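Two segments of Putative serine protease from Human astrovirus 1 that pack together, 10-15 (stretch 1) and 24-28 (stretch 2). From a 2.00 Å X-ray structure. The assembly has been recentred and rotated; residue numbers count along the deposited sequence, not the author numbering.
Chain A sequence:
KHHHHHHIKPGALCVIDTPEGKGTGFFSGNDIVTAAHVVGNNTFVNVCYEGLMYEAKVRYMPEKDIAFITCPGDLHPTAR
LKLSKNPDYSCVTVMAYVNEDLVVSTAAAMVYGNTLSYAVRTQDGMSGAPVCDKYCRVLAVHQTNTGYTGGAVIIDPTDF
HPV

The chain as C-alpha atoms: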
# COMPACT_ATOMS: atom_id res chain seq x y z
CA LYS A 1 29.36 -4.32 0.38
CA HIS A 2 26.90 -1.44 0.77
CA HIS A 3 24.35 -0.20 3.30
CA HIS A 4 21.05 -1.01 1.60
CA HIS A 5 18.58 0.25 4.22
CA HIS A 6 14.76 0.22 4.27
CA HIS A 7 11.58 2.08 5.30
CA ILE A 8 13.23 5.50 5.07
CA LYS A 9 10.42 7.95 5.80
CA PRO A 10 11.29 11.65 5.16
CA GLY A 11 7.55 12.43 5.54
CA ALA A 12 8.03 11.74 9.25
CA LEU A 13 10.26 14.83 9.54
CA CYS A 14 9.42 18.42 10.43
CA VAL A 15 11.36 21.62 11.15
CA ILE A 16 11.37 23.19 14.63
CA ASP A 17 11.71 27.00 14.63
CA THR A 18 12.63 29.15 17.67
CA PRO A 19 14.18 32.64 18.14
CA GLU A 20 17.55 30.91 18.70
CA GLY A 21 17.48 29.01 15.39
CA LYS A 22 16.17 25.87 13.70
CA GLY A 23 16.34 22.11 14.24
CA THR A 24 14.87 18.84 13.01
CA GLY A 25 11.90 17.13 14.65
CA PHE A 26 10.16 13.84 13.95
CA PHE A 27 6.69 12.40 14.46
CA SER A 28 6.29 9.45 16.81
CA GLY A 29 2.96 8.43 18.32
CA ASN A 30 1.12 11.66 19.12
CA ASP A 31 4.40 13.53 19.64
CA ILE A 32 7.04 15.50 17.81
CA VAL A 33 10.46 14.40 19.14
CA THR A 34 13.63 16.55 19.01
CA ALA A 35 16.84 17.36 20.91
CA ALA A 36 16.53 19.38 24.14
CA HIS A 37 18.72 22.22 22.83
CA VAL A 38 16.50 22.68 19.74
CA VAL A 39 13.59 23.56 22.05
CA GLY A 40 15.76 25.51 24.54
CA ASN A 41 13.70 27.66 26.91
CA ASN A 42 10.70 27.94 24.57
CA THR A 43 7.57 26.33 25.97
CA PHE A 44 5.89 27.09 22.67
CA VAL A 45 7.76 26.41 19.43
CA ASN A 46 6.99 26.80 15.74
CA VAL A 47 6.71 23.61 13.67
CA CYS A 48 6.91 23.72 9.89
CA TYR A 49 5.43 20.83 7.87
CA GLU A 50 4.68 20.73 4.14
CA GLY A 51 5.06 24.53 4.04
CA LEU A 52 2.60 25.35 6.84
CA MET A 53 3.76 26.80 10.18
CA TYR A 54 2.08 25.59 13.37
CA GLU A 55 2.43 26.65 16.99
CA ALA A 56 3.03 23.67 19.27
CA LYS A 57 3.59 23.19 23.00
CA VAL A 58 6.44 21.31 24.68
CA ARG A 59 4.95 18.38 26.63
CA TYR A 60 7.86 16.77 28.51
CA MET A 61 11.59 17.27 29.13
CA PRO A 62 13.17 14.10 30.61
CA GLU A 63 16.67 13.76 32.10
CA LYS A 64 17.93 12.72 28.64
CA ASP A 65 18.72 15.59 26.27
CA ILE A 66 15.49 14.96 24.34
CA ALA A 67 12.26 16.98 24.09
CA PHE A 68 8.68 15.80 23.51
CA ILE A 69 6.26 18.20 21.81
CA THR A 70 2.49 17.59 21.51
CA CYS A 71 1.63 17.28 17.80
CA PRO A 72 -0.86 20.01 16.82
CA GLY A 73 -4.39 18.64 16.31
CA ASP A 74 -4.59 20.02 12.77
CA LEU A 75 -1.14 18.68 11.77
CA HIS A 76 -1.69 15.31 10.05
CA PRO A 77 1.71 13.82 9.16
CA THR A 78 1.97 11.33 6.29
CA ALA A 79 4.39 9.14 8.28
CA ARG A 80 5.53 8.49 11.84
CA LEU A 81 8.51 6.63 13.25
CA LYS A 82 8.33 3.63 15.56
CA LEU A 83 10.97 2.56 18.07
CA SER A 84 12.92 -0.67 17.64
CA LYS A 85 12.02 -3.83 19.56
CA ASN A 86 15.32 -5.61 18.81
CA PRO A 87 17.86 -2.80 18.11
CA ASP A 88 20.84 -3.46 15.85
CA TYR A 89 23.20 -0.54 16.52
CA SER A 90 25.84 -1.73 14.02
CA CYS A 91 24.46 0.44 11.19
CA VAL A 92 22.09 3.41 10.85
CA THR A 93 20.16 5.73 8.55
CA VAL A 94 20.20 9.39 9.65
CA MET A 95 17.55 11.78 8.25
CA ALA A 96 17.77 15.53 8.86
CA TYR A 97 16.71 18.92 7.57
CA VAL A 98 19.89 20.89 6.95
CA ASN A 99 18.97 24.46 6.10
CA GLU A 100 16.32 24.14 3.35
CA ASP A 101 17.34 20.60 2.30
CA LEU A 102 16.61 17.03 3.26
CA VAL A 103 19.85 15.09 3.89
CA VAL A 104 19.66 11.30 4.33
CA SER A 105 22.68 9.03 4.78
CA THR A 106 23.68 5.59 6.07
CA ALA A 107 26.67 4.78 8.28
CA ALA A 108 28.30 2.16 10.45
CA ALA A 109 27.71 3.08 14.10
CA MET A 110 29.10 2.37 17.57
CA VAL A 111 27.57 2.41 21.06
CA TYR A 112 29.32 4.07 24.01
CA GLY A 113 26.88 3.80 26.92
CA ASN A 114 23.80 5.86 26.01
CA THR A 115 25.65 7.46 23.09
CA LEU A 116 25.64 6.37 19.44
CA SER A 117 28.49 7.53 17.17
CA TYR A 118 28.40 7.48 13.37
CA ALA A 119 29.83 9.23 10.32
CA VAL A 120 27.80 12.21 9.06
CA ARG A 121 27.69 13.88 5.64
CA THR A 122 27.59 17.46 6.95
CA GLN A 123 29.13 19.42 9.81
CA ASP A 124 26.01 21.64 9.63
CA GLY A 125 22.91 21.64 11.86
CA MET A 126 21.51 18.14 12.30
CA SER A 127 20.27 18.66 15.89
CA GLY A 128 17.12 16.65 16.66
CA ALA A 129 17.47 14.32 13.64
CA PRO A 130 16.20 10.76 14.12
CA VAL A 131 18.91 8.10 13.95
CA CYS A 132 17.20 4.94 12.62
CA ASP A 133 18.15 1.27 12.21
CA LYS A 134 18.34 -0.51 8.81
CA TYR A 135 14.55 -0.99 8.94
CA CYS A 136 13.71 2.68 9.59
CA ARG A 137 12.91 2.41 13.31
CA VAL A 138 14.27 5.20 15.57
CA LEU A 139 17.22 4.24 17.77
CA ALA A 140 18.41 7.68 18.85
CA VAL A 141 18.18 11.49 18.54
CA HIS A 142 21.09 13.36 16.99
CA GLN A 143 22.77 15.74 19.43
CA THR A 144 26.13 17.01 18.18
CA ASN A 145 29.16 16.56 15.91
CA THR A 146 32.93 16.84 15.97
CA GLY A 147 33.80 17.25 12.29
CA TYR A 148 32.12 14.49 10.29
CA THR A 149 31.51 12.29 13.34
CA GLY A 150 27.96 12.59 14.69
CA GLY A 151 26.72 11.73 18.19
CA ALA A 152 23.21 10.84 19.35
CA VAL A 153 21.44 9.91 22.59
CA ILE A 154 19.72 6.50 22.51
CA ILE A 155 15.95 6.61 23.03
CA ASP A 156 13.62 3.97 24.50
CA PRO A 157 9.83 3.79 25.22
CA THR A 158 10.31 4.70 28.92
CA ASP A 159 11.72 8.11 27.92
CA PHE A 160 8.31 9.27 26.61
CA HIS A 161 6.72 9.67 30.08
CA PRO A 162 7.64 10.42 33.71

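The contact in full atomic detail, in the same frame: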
# COMPACT_ATOMS: atom_id res chain seq x y z
N PRO A 10 11.05 10.21 5.02
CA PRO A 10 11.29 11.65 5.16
C PRO A 10 10.02 12.43 5.49
O PRO A 10 10.10 13.53 6.05
CB PRO A 10 11.83 12.06 3.79
CG PRO A 10 12.27 10.77 3.13
CD PRO A 10 11.31 9.75 3.64
N GLY A 11 8.85 11.87 5.16
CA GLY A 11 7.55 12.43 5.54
C GLY A 11 7.28 12.44 7.03
O GLY A 11 6.32 13.05 7.49
N ALA A 12 8.13 11.75 7.80
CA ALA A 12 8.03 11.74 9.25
C ALA A 12 8.85 12.86 9.89
O ALA A 12 8.93 12.93 11.11
CB ALA A 12 8.45 10.38 9.81
N LEU A 13 9.44 13.72 9.06
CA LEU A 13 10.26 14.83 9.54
C LEU A 13 9.52 16.16 9.53
O LEU A 13 8.66 16.40 8.68
CB LEU A 13 11.53 14.96 8.69
CG LEU A 13 12.53 13.80 8.69
CD1 LEU A 13 13.73 14.14 7.82
CD2 LEU A 13 12.98 13.47 10.10
N CYS A 14 9.87 17.03 10.47
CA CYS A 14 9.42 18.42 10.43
C CYS A 14 10.57 19.34 10.84
O CYS A 14 11.64 18.87 11.26
CB CYS A 14 8.19 18.64 11.33
SG CYS A 14 8.44 18.33 13.09
N VAL A 15 10.36 20.64 10.72
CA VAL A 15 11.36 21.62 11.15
C VAL A 15 10.84 22.35 12.39
O VAL A 15 9.69 22.79 12.42
CB VAL A 15 11.72 22.61 10.01
CG1 VAL A 15 12.64 23.73 10.50
CG2 VAL A 15 12.37 21.86 8.84
N THR A 24 15.72 19.87 13.59
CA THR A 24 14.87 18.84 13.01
C THR A 24 14.02 18.20 14.11
O THR A 24 14.48 18.00 15.24
CB THR A 24 15.72 17.76 12.27
OG1 THR A 24 16.43 18.37 11.18
CG2 THR A 24 14.84 16.64 11.71
N GLY A 25 12.77 17.90 13.78
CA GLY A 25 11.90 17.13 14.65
C GLY A 25 11.36 15.93 13.89
O GLY A 25 11.46 15.87 12.66
N PHE A 26 10.80 14.97 14.61
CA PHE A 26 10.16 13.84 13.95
C PHE A 26 8.93 13.34 14.69
O PHE A 26 8.86 13.39 15.92
CB PHE A 26 11.16 12.70 13.69
CG PHE A 26 11.73 12.09 14.94
CD1 PHE A 26 12.89 12.60 15.52
CD2 PHE A 26 11.13 10.97 15.51
CE1 PHE A 26 13.43 12.02 16.66
CE2 PHE A 26 11.66 10.39 16.66
CZ PHE A 26 12.81 10.91 17.23
N PHE A 27 7.96 12.86 13.92
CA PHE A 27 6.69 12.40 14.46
C PHE A 27 6.82 10.97 14.97
O PHE A 27 7.36 10.09 14.28
CB PHE A 27 5.59 12.51 13.39
CG PHE A 27 5.40 13.90 12.85
CD1 PHE A 27 4.54 14.80 13.49
CD2 PHE A 27 6.06 14.31 11.70
CE1 PHE A 27 4.36 16.10 12.99
CE2 PHE A 27 5.88 15.60 11.19
CZ PHE A 27 5.03 16.50 11.84
N SER A 28 6.34 10.76 16.19
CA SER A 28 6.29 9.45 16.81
C SER A 28 5.12 9.42 17.79
O SER A 28 5.03 10.27 18.69
CB SER A 28 7.60 9.14 17.53
OG SER A 28 7.61 7.81 18.03

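The contact is held first by backbone hydrogen bonds between two antiparallel strands, 13-15 and 24-28. Cys-14 and Gly-25 face each other as a hydrogen-bonded pair and exchange two bonds: Cys-14 N donates to Gly-25 O at 2.9 Å, and Gly-25 N donates to Cys-14 O, also at 2.9 Å. The angles at hydrogen, 171° and 176°, are nearly straight, so both amides point squarely at their acceptors. The ring closed by these two bonds also brings the acceptors Cys-14 O and Gly-25 O to 3.3 Å of each other, a proximity imposed by the pairing.

A third bond extends the ladder beyond the first strand. Phe-27 N donates to Ala-12 O at 3.0 Å, with an angle of 163°, although Ala-12 still belongs to the 3-10 segment 10-12. That turn is closed by its own bond, from Leu-13 N to Pro-10 O at 3.1 Å. Proline suits the start of such a turn, since its ring fixes phi near the required value and its missing amide hydrogen costs nothing when only its carbonyl is used. The chain thus passes from turn to strand without a break in its pairing with the second stretch.

Between these bonds lie weaker CA-H...O contacts. Phe-26 CA approaches Ala-12 O at 3.2 Å, and Leu-13 CA approaches Gly-25 O at 3.5 Å. Each carbonyl therefore receives a neighbouring CA hydrogen in addition to its amide hydrogen, a common supplement in antiparallel sheets.

Side chains divide between the two faces of the sheet. Leu-13, Val-15, Thr-24 and Phe-26 direct their CA-to-CB bonds to one face. Here Leu-13, with chi1 m and chi2 t, bends its end nearer the partner strand, so that its CD2 lies 4.1 Å from Phe-26 CB and 4.0 Å from Thr-24 CG2. One methyl, CD2, touches both residues of the partner strand. The aromatic ring of Phe-26, with chi1 p, leads away from the first stretch, leaving CB to make the apolar contact. Threonine is well suited to this buried strand position: its beta-branch favours extended backbone, its methyl meets the leucine, and its OG1 is hydrogen-bonded elsewhere in the structure.

Cys-14 points to the other face, where its paired residue, Gly-25, has no side chain. An ideal CB on Gly-25 would sit only 3.1 Å from Cys-14 SG, a tight approach, so the absence of that atom leaves room for the sulfur. Phe-27 begins sideways, but its end comes nearer to the first stretch, with chi1 at -58° (m). Its CE2 lies 3.8 Å from Cys-14 CB, and Cys-14 SG stands 4.5 Å from the ring centroid, 31° off the normal, an oblique sulfur-aromatic contact. Leu-13 O meets the ring edge at 3.8 Å from CE2, where the slightly positive rim of an aromatic ring can favour a carbonyl oxygen.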